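Long-range contacts in KLLA0E08119p (Kluyveromyces lactis, PDB 3VA7), which is the urea carboxylase part of a longer two-activity enzyme and probably carboxylates urea to urea-1-carboxylate, using ATP, hydrogencarbonate and a covalently carried biotin: residues A[995-1000]-A[1034-1039]; A[1052-1057]-A[1066-1071]; A[984-989]-A[1074-1079]. All blocks are in the same frame, centred on the assembly; numbering follows the deposited sequence.

Contact 1: residues A[995-1000]-A[1034-1039]; sequences GSPCAV and IYNAEG. With URE (urea), chain C.
Ser996 and Asn1036 make the polar half of this contact in the carboxyltransferase domain. The hydroxyl OG of Ser996 accepts the backbone N-H of Asn1036, with 2.8 Å between OG and N and a nearly straight bond (170° at the hydrogen). That hydroxyl is turned to lie beside its own backbone N, anti to the carbonyl carbon (chi1 -74°). Its single proton can serve the carbonyl of Phe993 or that of Val992, both within bonding range, so one buried oxygen ties the turn before Pro997 to the chain leaving strand 1031-1034. The carboxamide of Asn1036 works beside it. Its ND2 lies beside the Gly995-Ser996 peptide and gives its hydrogen bond to Leu994 O, while OD1 takes the N-H of Ala1053; the amide oxygen and nitrogen thus each hold a different loop.

The apolar half is Pro997 on Ile1034. The ring carbon CD of Pro997 sits 3.9 Å from Ile1034 CB and 3.4 Å from Ile1034 O, the two side chains meeting at a slant.

Tyr1035 points the other way, into the observed urea site. Urea N1 lies near the plane of its ring, at the edge, and makes a weak hydrogen bond to OH (2.7 Å from N1 to OH, bent to 130°). Arg1017 and the backbone N of Tyr1044 share that oxygen, which helps fix the phenol there.

Around this, Pro997 packs on Val986 of strand 984-989, Ala999 pairs with Met1032 of strand 1031-1034, and Ile1034 rests on Val1025 of strand 1024-1028.

Contact 2: residues A[1052-1057]-A[1066-1071]; sequences TAWDKL and HPWLLT
Pro1067, Ala1053 and Leu1069 give up the most surface here, around an isolated beta bridge in which the backbones of Trp1054 and Trp1068 are paired. The bridge closes on itself the loop between strands 1045-1049 and 1075-1081, at the end of the carboxyltransferase family region. Two backbone bonds frame it: Leu1069 N to Ala1053 O at 3.2 Å, and Asp1055 N to Pro1067 O at 2.9 Å.

Pro1067 is the main apolar piece. Its CB stands over the six-membered ring of Trp1054, 3.4 Å from the centroid and only 8° off the ring normal, a true CH-pi contact. Trp1054 reaches it because CG is anti to the backbone N (chi1 170°), which swings the indole round alongside the proline although its CB starts out away from the other segment. The far rim of the same indole, at CZ3, meets the edge of Trp1068 at CE3, 4.0 Å apart. An alanine here removes the indole and would probably leave a gap over Pro1067 CB and let the Trp1068 ring shift, its CE3 edge having lost a neighbour.

Leu1069 reaches both ways along the opposite segment: CD1 packs 3.9 Å from Asp1055 CB, and CD2 lies over the backbone of Ala1053. Before the bridge, Thr1052 OG1 accepts Trp1054 N in an ST turn and is also bonded to Asn1036 O. Beyond it, Asp1055 OD2 is held by Gly1060 N and His1062 NE2.

Ala1053 CB touches Leu1070 CD1, and one water beside them donates to Ala1053 O (2.8 Å) while accepting from Leu1070 N (2.9 Å).

Contact 3: residues A[984-989]-A[1074-1079]; sequences FMVLGL and DQVEFY
Phe984 and Phe1078 meet because each turns its ring anti to its own carbonyl carbon, beside the backbone N (chi1 -68° and -70°). The rings are inclined at 58°, and the nearest atoms, Phe984 CE1 and Phe1078 CD1, are 3.8 Å apart. The edge of the Phe984 ring also lies against the Val1076 carbonyl, with that oxygen in the ring plane and 3.4 Å from CD1. CG1 of Val1076 lies over the rim of one face of the Phe1078 ring.

Three backbone bonds hold the strands. Phe984 and Val1076 form a hydrogen-bonded pair: Val1076 N reaches Phe984 O at 2.7 Å, and Phe984 N returns to Val1076 O at 3.0 Å. Val986 N then binds Asp1074 O at 2.7 Å, and Val986 CG2 packs 3.5 Å from that oxygen. On the face opposite Phe984 and Val1076, Met985 and Gln1075 form a non-hydrogen-bonded pair, with Met985 CE 4.0 Å from Gln1075 NE2.

OD1 and OD2 of the buried Asp1074 accept from the backbone N-H groups of Lys926 and Thr1071 respectively. This is a twisted antiparallel strand pair within a mixed sheet, where strand 1075-1081 also pairs, in parallel, with strand 922-934.

Contacts 1 and 3 share one sheet: strand 984-989 sits between strands 997-1001 and 1075-1081, joined to the first by Cys998 O with Leu987 N and by Val1000 N with Met985 O. Contact 3 is regular strand pairing with aromatic and aliphatic packing, whereas contact 1, at the strand ends, relies on a serine, an asparagine and a proline and alone reaches urea. Contact 2 is a pair of loops packed against both: its Leu1070 touches Pro997, Leu989 and Val1076. All three are largely buried, but contact 2 has the most partly exposed residues, and it alone has a bridging water in its interface.

Contact 1: residues A[995-1000]-A[1034-1039]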
loop_
_atom_site.group_PDB
_atom_site.type_symbol
_atom_site.label_atom_id
_atom_site.label_comp_id
_atom_site.label_asym_id
_atom_site.label_seq_id
_atom_site.Cartn_x
_atom_site.Cartn_y
_atom_site.Cartn_z
ATOM N N GLY A 995 7.887 -7.428 -8.742
ATOM C CA GLY A 995 8.594 -8.700 -8.684
ATOM C C GLY A 995 7.894 -9.918 -9.290
ATOM O O GLY A 995 8.311 -11.086 -9.036
ATOM N N SER A 996 6.849 -9.637 -10.074
ATOM C CA SER A 996 6.192 -10.616 -10.885
ATOM C C SER A 996 7.198 -11.316 -11.766
ATOM O O SER A 996 7.851 -10.654 -12.578
ATOM C CB SER A 996 5.185 -9.950 -11.800
ATOM O OG SER A 996 4.053 -9.538 -11.072
ATOM N N PRO A 997 7.263 -12.661 -11.689
ATOM C CA PRO A 997 8.318 -13.404 -12.393
ATOM C C PRO A 997 8.007 -13.683 -13.828
ATOM O O PRO A 997 6.844 -13.716 -14.185
ATOM C CB PRO A 997 8.377 -14.733 -11.645
ATOM C CG PRO A 997 6.947 -14.898 -11.168
ATOM C CD PRO A 997 6.418 -13.523 -10.854
ATOM N N CYS A 998 9.053 -13.834 -14.644
ATOM C CA CYS A 998 8.962 -14.522 -15.918
ATOM C C CYS A 998 9.787 -15.823 -15.845
ATOM O O CYS A 998 11.006 -15.815 -15.714
ATOM C CB CYS A 998 9.424 -13.618 -17.038
ATOM S SG CYS A 998 9.415 -14.360 -18.705
ATOM N N ALA A 999 9.115 -16.957 -15.908
ATOM C CA ALA A 999 9.723 -18.221 -15.596
ATOM C C ALA A 999 9.517 -19.094 -16.797
ATOM O O ALA A 999 8.698 -18.746 -17.652
ATOM C CB ALA A 999 9.051 -18.824 -14.364
ATOM N N VAL A 1000 10.260 -20.205 -16.871
ATOM C CA VAL A 1000 10.239 -21.114 -18.017
ATOM C C VAL A 1000 10.374 -22.549 -17.541
ATOM O O VAL A 1000 11.157 -22.832 -16.632
ATOM C CB VAL A 1000 11.376 -20.826 -18.994
ATOM C CG1 VAL A 1000 12.735 -21.109 -18.374
ATOM C CG2 VAL A 1000 11.178 -21.606 -20.279
ATOM N N ILE A 1034 3.372 -14.916 -12.550
ATOM C CA ILE A 1034 2.427 -14.716 -11.472
ATOM C C ILE A 1034 2.224 -13.213 -11.382
ATOM O O ILE A 1034 3.197 -12.472 -11.254
ATOM C CB ILE A 1034 2.955 -15.230 -10.147
ATOM C CG1 ILE A 1034 3.090 -16.744 -10.220
ATOM C CG2 ILE A 1034 2.033 -14.831 -9.052
ATOM C CD1 ILE A 1034 3.862 -17.368 -9.050
ATOM N N TYR A 1035 0.976 -12.751 -11.512
ATOM C CA TYR A 1035 0.702 -11.300 -11.449
ATOM C C TYR A 1035 0.730 -10.870 -9.981
ATOM O O TYR A 1035 -0.232 -11.088 -9.254
ATOM C CB TYR A 1035 -0.628 -10.949 -12.112
ATOM C CG TYR A 1035 -0.642 -11.094 -13.613
ATOM C CD1 TYR A 1035 -0.947 -12.320 -14.198
ATOM C CD2 TYR A 1035 -0.360 -10.027 -14.470
ATOM C CE1 TYR A 1035 -0.972 -12.513 -15.576
ATOM C CE2 TYR A 1035 -0.383 -10.211 -15.918
ATOM C CZ TYR A 1035 -0.682 -11.480 -16.434
ATOM O OH TYR A 1035 -0.723 -11.774 -17.797
ATOM N N ASN A 1036 1.841 -10.292 -9.530
ATOM C CA ASN A 1036 1.959 -9.950 -8.092
ATOM C C ASN A 1036 1.078 -8.799 -7.613
ATOM O O ASN A 1036 0.915 -8.633 -6.403
ATOM C CB ASN A 1036 3.417 -9.706 -7.651
ATOM C CG ASN A 1036 4.226 -10.964 -7.627
ATOM O OD1 ASN A 1036 3.660 -12.069 -7.640
ATOM N ND2 ASN A 1036 5.572 -10.825 -7.563
ATOM N N ALA A 1037 0.538 -8.002 -8.538
ATOM C CA ALA A 1037 -0.284 -6.837 -8.157
ATOM C C ALA A 1037 -1.765 -6.928 -8.584
ATOM O O ALA A 1037 -2.077 -7.427 -9.671
ATOM C CB ALA A 1037 0.323 -5.592 -8.719
ATOM N N GLU A 1038 -2.647 -6.396 -7.749
ATOM C CA GLU A 1038 -4.064 -6.356 -8.009
ATOM C C GLU A 1038 -4.384 -5.244 -9.037
ATOM O O GLU A 1038 -4.025 -4.099 -8.833
ATOM C CB GLU A 1038 -4.790 -6.077 -6.696
ATOM C CG GLU A 1038 -6.277 -5.733 -6.820
ATOM C CD GLU A 1038 -7.108 -6.838 -7.479
ATOM O OE1 GLU A 1038 -7.983 -6.467 -8.263
ATOM O OE2 GLU A 1038 -6.879 -8.069 -7.244
ATOM N N GLY A 1039 -5.098 -5.576 -10.114
ATOM C CA GLY A 1039 -5.487 -4.557 -11.081
ATOM C C GLY A 1039 -4.379 -4.210 -12.074
ATOM O O GLY A 1039 -4.204 -3.044 -12.432
HETATM C C URE C . 2.225 -10.101 -18.739
HETATM O O URE C . 2.778 -10.701 -17.783
HETATM N N1 URE C . 0.937 -9.866 -18.771
HETATM N N2 URE C . 2.834 -9.642 -19.843
#

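Contact 2: residues A[1052-1057]-A[1066-1071]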
loop_
_atom_site.group_PDB
_atom_site.type_symbol
_atom_site.label_atom_id
_atom_site.label_comp_id
_atom_site.label_asym_id
_atom_site.label_seq_id
_atom_site.Cartn_x
_atom_site.Cartn_y
_atom_site.Cartn_z
ATOM N N THR A 1052 0.231 -13.855 -4.240
ATOM C CA THR A 1052 1.202 -12.881 -4.713
ATOM C C THR A 1052 2.575 -13.184 -4.191
ATOM O O THR A 1052 2.743 -13.527 -3.026
ATOM C CB THR A 1052 0.835 -11.428 -4.274
ATOM O OG1 THR A 1052 1.788 -10.521 -4.856
ATOM C CG2 THR A 1052 0.814 -11.298 -2.780
ATOM N N ALA A 1053 3.551 -13.059 -5.060
ATOM C CA ALA A 1053 4.905 -13.219 -4.640
ATOM C C ALA A 1053 5.491 -11.802 -4.367
ATOM O O ALA A 1053 6.695 -11.544 -4.612
ATOM C CB ALA A 1053 5.659 -13.949 -5.719
ATOM N N TRP A 1054 4.643 -10.888 -3.890
ATOM C CA TRP A 1054 5.106 -9.596 -3.382
ATOM C C TRP A 1054 4.528 -9.326 -2.015
ATOM O O TRP A 1054 3.320 -9.306 -1.862
ATOM C CB TRP A 1054 4.663 -8.497 -4.313
ATOM C CG TRP A 1054 4.853 -7.093 -3.805
ATOM C CD1 TRP A 1054 3.936 -6.309 -3.115
ATOM C CD2 TRP A 1054 6.020 -6.263 -4.010
ATOM N NE1 TRP A 1054 4.474 -5.050 -2.893
ATOM C CE2 TRP A 1054 5.748 -5.004 -3.410
ATOM C CE3 TRP A 1054 7.279 -6.476 -4.627
ATOM C CZ2 TRP A 1054 6.691 -3.968 -3.392
ATOM C CZ3 TRP A 1054 8.200 -5.425 -4.635
ATOM C CH2 TRP A 1054 7.898 -4.181 -4.016
ATOM N N ASP A 1055 5.369 -9.082 -1.034
ATOM C CA ASP A 1055 4.945 -8.961 0.353
ATOM C C ASP A 1055 5.264 -7.503 0.725
ATOM O O ASP A 1055 6.329 -7.174 1.300
ATOM C CB ASP A 1055 5.717 -10.022 1.164
ATOM C CG ASP A 1055 5.562 -9.901 2.683
ATOM O OD1 ASP A 1055 4.820 -9.002 3.178
ATOM O OD2 ASP A 1055 6.226 -10.710 3.403
ATOM N N LYS A 1056 4.358 -6.603 0.359
ATOM C CA LYS A 1056 4.604 -5.144 0.519
ATOM C C LYS A 1056 5.268 -4.750 1.856
ATOM O O LYS A 1056 6.179 -3.945 1.917
ATOM C CB LYS A 1056 3.287 -4.381 0.381
ATOM C CG LYS A 1056 3.475 -2.908 0.470
ATOM C CD LYS A 1056 2.167 -2.231 0.285
ATOM C CE LYS A 1056 1.508 -1.947 1.611
ATOM N NZ LYS A 1056 0.071 -1.723 1.369
ATOM N N LEU A 1057 4.773 -5.305 2.942
ATOM C CA LEU A 1057 5.286 -4.941 4.244
ATOM C C LEU A 1057 6.266 -6.005 4.780
ATOM O O LEU A 1057 6.633 -5.966 5.977
ATOM C CB LEU A 1057 4.110 -4.802 5.194
ATOM C CG LEU A 1057 2.987 -3.850 4.768
ATOM C CD1 LEU A 1057 1.825 -3.828 5.839
ATOM C CD2 LEU A 1057 3.562 -2.507 4.581
ATOM N N HIS A 1066 13.361 -8.648 1.591
ATOM C CA HIS A 1066 12.654 -7.568 0.900
ATOM C C HIS A 1066 11.269 -7.994 0.354
ATOM O O HIS A 1066 10.970 -9.197 0.330
ATOM C CB HIS A 1066 13.540 -7.008 -0.192
ATOM C CG HIS A 1066 14.385 -8.031 -0.832
ATOM N ND1 HIS A 1066 15.748 -8.099 -0.622
ATOM C CD2 HIS A 1066 14.074 -9.046 -1.674
ATOM C CE1 HIS A 1066 16.239 -9.109 -1.322
ATOM N NE2 HIS A 1066 15.245 -9.701 -1.965
ATOM N N PRO A 1067 10.445 -7.028 -0.115
ATOM C CA PRO A 1067 9.099 -7.357 -0.649
ATOM C C PRO A 1067 9.056 -8.342 -1.821
ATOM O O PRO A 1067 8.130 -9.143 -1.891
ATOM C CB PRO A 1067 8.535 -5.999 -1.096
ATOM C CG PRO A 1067 9.373 -4.971 -0.445
ATOM C CD PRO A 1067 10.742 -5.586 -0.251
ATOM N N TRP A 1068 10.016 -8.319 -2.735
ATOM C CA TRP A 1068 9.969 -9.278 -3.831
ATOM C C TRP A 1068 10.510 -10.632 -3.376
ATOM O O TRP A 1068 11.673 -10.744 -2.996
ATOM C CB TRP A 1068 10.706 -8.782 -5.065
ATOM C CG TRP A 1068 12.164 -8.426 -4.858
ATOM C CD1 TRP A 1068 13.248 -9.203 -5.159
ATOM C CD2 TRP A 1068 12.689 -7.196 -4.311
ATOM N NE1 TRP A 1068 14.427 -8.545 -4.817
ATOM C CE2 TRP A 1068 14.112 -7.311 -4.310
ATOM C CE3 TRP A 1068 12.100 -6.013 -3.839
ATOM C CZ2 TRP A 1068 14.952 -6.289 -3.852
ATOM C CZ3 TRP A 1068 12.939 -4.981 -3.359
ATOM C CH2 TRP A 1068 14.352 -5.131 -3.367
ATOM N N LEU A 1069 9.660 -11.652 -3.388
ATOM C CA LEU A 1069 10.019 -12.921 -2.805
ATOM C C LEU A 1069 10.964 -13.717 -3.719
ATOM O O LEU A 1069 11.779 -14.523 -3.235
ATOM C CB LEU A 1069 8.763 -13.707 -2.447
ATOM C CG LEU A 1069 8.100 -13.682 -1.051
ATOM C CD1 LEU A 1069 8.440 -12.476 -0.175
ATOM C CD2 LEU A 1069 6.562 -13.916 -1.052
ATOM N N LEU A 1070 10.897 -13.485 -5.034
ATOM C CA LEU A 1070 11.697 -14.281 -5.967
ATOM C C LEU A 1070 12.968 -13.630 -6.471
ATOM O O LEU A 1070 13.113 -12.419 -6.449
ATOM C CB LEU A 1070 10.846 -14.718 -7.158
ATOM C CG LEU A 1070 9.483 -15.312 -6.822
ATOM C CD1 LEU A 1070 8.707 -15.613 -8.040
ATOM C CD2 LEU A 1070 9.608 -16.567 -5.971
ATOM N N THR A 1071 13.894 -14.455 -6.955
ATOM C CA THR A 1071 15.117 -13.961 -7.553
ATOM C C THR A 1071 15.330 -14.783 -8.810
ATOM O O THR A 1071 14.976 -15.981 -8.836
ATOM C CB THR A 1071 16.306 -14.208 -6.608
ATOM O OG1 THR A 1071 16.113 -13.480 -5.407
ATOM C CG2 THR A 1071 17.600 -13.774 -7.264
HETATM O O HOH W 1 8.943 -11.760 -6.265
#

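Contact 3: residues A[984-989]-A[1074-1079]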
loop_
_atom_site.group_PDB
_atom_site.type_symbol
_atom_site.label_atom_id
_atom_site.label_comp_id
_atom_site.label_asym_id
_atom_site.label_seq_id
_atom_site.Cartn_x
_atom_site.Cartn_y
_atom_site.Cartn_z
ATOM N N PHE A 984 9.415 -24.367 -12.781
ATOM C CA PHE A 984 9.509 -23.077 -13.427
ATOM C C PHE A 984 10.698 -22.303 -12.866
ATOM O O PHE A 984 10.695 -21.929 -11.684
ATOM C CB PHE A 984 8.250 -22.299 -13.148
ATOM C CG PHE A 984 7.036 -22.846 -13.800
ATOM C CD1 PHE A 984 6.077 -23.482 -13.059
ATOM C CD2 PHE A 984 6.839 -22.706 -15.175
ATOM C CE1 PHE A 984 4.912 -23.974 -13.676
ATOM C CE2 PHE A 984 5.688 -23.187 -15.802
ATOM C CZ PHE A 984 4.726 -23.834 -15.034
ATOM N N MET A 985 11.731 -22.114 -13.699
ATOM C CA MET A 985 12.869 -21.289 -13.326
ATOM C C MET A 985 12.598 -19.798 -13.623
ATOM O O MET A 985 12.361 -19.418 -14.802
ATOM C CB MET A 985 14.136 -21.733 -14.047
ATOM C CG MET A 985 15.336 -20.833 -13.648
ATOM S SD MET A 985 16.957 -21.527 -13.980
ATOM C CE MET A 985 17.198 -22.571 -12.553
ATOM N N VAL A 986 12.619 -18.971 -12.567
ATOM C CA VAL A 986 12.518 -17.519 -12.747
ATOM C C VAL A 986 13.690 -16.989 -13.587
ATOM O O VAL A 986 14.868 -17.209 -13.245
ATOM C CB VAL A 986 12.537 -16.828 -11.406
ATOM C CG1 VAL A 986 12.287 -15.375 -11.570
ATOM C CG2 VAL A 986 11.546 -17.486 -10.526
ATOM N N LEU A 987 13.395 -16.323 -14.695
ATOM C CA LEU A 987 14.466 -15.763 -15.512
ATOM C C LEU A 987 14.722 -14.262 -15.291
ATOM O O LEU A 987 15.832 -13.786 -15.564
ATOM C CB LEU A 987 14.203 -16.030 -16.982
ATOM C CG LEU A 987 14.070 -17.509 -17.355
ATOM C CD1 LEU A 987 13.704 -17.691 -18.840
ATOM C CD2 LEU A 987 15.327 -18.302 -16.950
ATOM N N GLY A 988 13.691 -13.535 -14.826
ATOM C CA GLY A 988 13.705 -12.081 -14.561
ATOM C C GLY A 988 12.514 -11.654 -13.671
ATOM O O GLY A 988 11.593 -12.437 -13.462
ATOM N N LEU A 989 12.535 -10.444 -13.119
ATOM C CA LEU A 989 11.433 -9.953 -12.273
ATOM C C LEU A 989 10.714 -8.766 -12.875
ATOM O O LEU A 989 11.245 -8.036 -13.712
ATOM C CB LEU A 989 11.937 -9.586 -10.894
ATOM C CG LEU A 989 12.773 -10.614 -10.128
ATOM C CD1 LEU A 989 13.118 -10.072 -8.779
ATOM C CD2 LEU A 989 12.089 -11.950 -9.957
ATOM N N ASP A 1074 15.761 -18.835 -9.145
ATOM C CA ASP A 1074 14.791 -19.545 -8.321
ATOM C C ASP A 1074 13.828 -20.419 -9.132
ATOM O O ASP A 1074 13.612 -20.246 -10.369
ATOM C CB ASP A 1074 13.924 -18.575 -7.520
ATOM C CG ASP A 1074 14.670 -17.936 -6.330
ATOM O OD1 ASP A 1074 15.824 -18.359 -6.053
ATOM O OD2 ASP A 1074 14.088 -17.018 -5.680
ATOM N N GLN A 1075 13.196 -21.317 -8.397
ATOM C CA GLN A 1075 12.231 -22.242 -8.972
ATOM C C GLN A 1075 10.889 -22.177 -8.281
ATOM O O GLN A 1075 10.778 -22.185 -7.027
ATOM C CB GLN A 1075 12.756 -23.674 -8.899
ATOM C CG GLN A 1075 13.719 -24.028 -10.007
ATOM C CD GLN A 1075 14.601 -25.204 -9.676
ATOM O OE1 GLN A 1075 14.122 -26.338 -9.486
ATOM N NE2 GLN A 1075 15.905 -24.947 -9.607
ATOM N N VAL A 1076 9.857 -22.134 -9.106
ATOM C CA VAL A 1076 8.493 -22.139 -8.603
ATOM C C VAL A 1076 7.888 -23.404 -9.055
ATOM O O VAL A 1076 7.943 -23.725 -10.252
ATOM C CB VAL A 1076 7.677 -20.942 -9.149
ATOM C CG1 VAL A 1076 6.150 -21.090 -8.834
ATOM C CG2 VAL A 1076 8.221 -19.639 -8.539
ATOM N N GLU A 1077 7.310 -24.129 -8.107
ATOM C CA GLU A 1077 6.469 -25.343 -8.415
ATOM C C GLU A 1077 5.032 -25.136 -7.948
ATOM O O GLU A 1077 4.798 -24.571 -6.886
ATOM C CB GLU A 1077 7.029 -26.627 -7.797
ATOM C CG GLU A 1077 8.305 -27.147 -8.474
ATOM C CD GLU A 1077 8.765 -28.533 -7.924
ATOM O OE1 GLU A 1077 9.951 -28.688 -7.541
ATOM O OE2 GLU A 1077 7.926 -29.479 -7.886
ATOM N N PHE A 1078 4.065 -25.562 -8.733
ATOM C CA PHE A 1078 2.683 -25.449 -8.258
ATOM C C PHE A 1078 2.091 -26.746 -7.646
ATOM O O PHE A 1078 2.400 -27.859 -8.110
ATOM C CB PHE A 1078 1.808 -24.949 -9.382
ATOM C CG PHE A 1078 2.051 -23.523 -9.742
ATOM C CD1 PHE A 1078 2.303 -23.176 -11.066
ATOM C CD2 PHE A 1078 1.996 -22.529 -8.761
ATOM C CE1 PHE A 1078 2.544 -21.848 -11.409
ATOM C CE2 PHE A 1078 2.199 -21.222 -9.076
ATOM C CZ PHE A 1078 2.483 -20.841 -10.411
ATOM N N TYR A 1079 1.280 -26.599 -6.596
ATOM C CA TYR A 1079 0.474 -27.717 -6.088
ATOM C C TYR A 1079 -1.015 -27.356 -6.042
ATOM O O TYR A 1079 -1.389 -26.194 -5.769
ATOM C CB TYR A 1079 1.001 -28.275 -4.736
ATOM C CG TYR A 1079 0.851 -27.363 -3.521
ATOM C CD1 TYR A 1079 -0.336 -27.355 -2.773
ATOM C CD2 TYR A 1079 1.904 -26.501 -3.134
ATOM C CE1 TYR A 1079 -0.481 -26.522 -1.708
ATOM C CE2 TYR A 1079 1.783 -25.658 -2.043
ATOM C CZ TYR A 1079 0.598 -25.675 -1.330
ATOM O OH TYR A 1079 0.475 -24.845 -0.255
#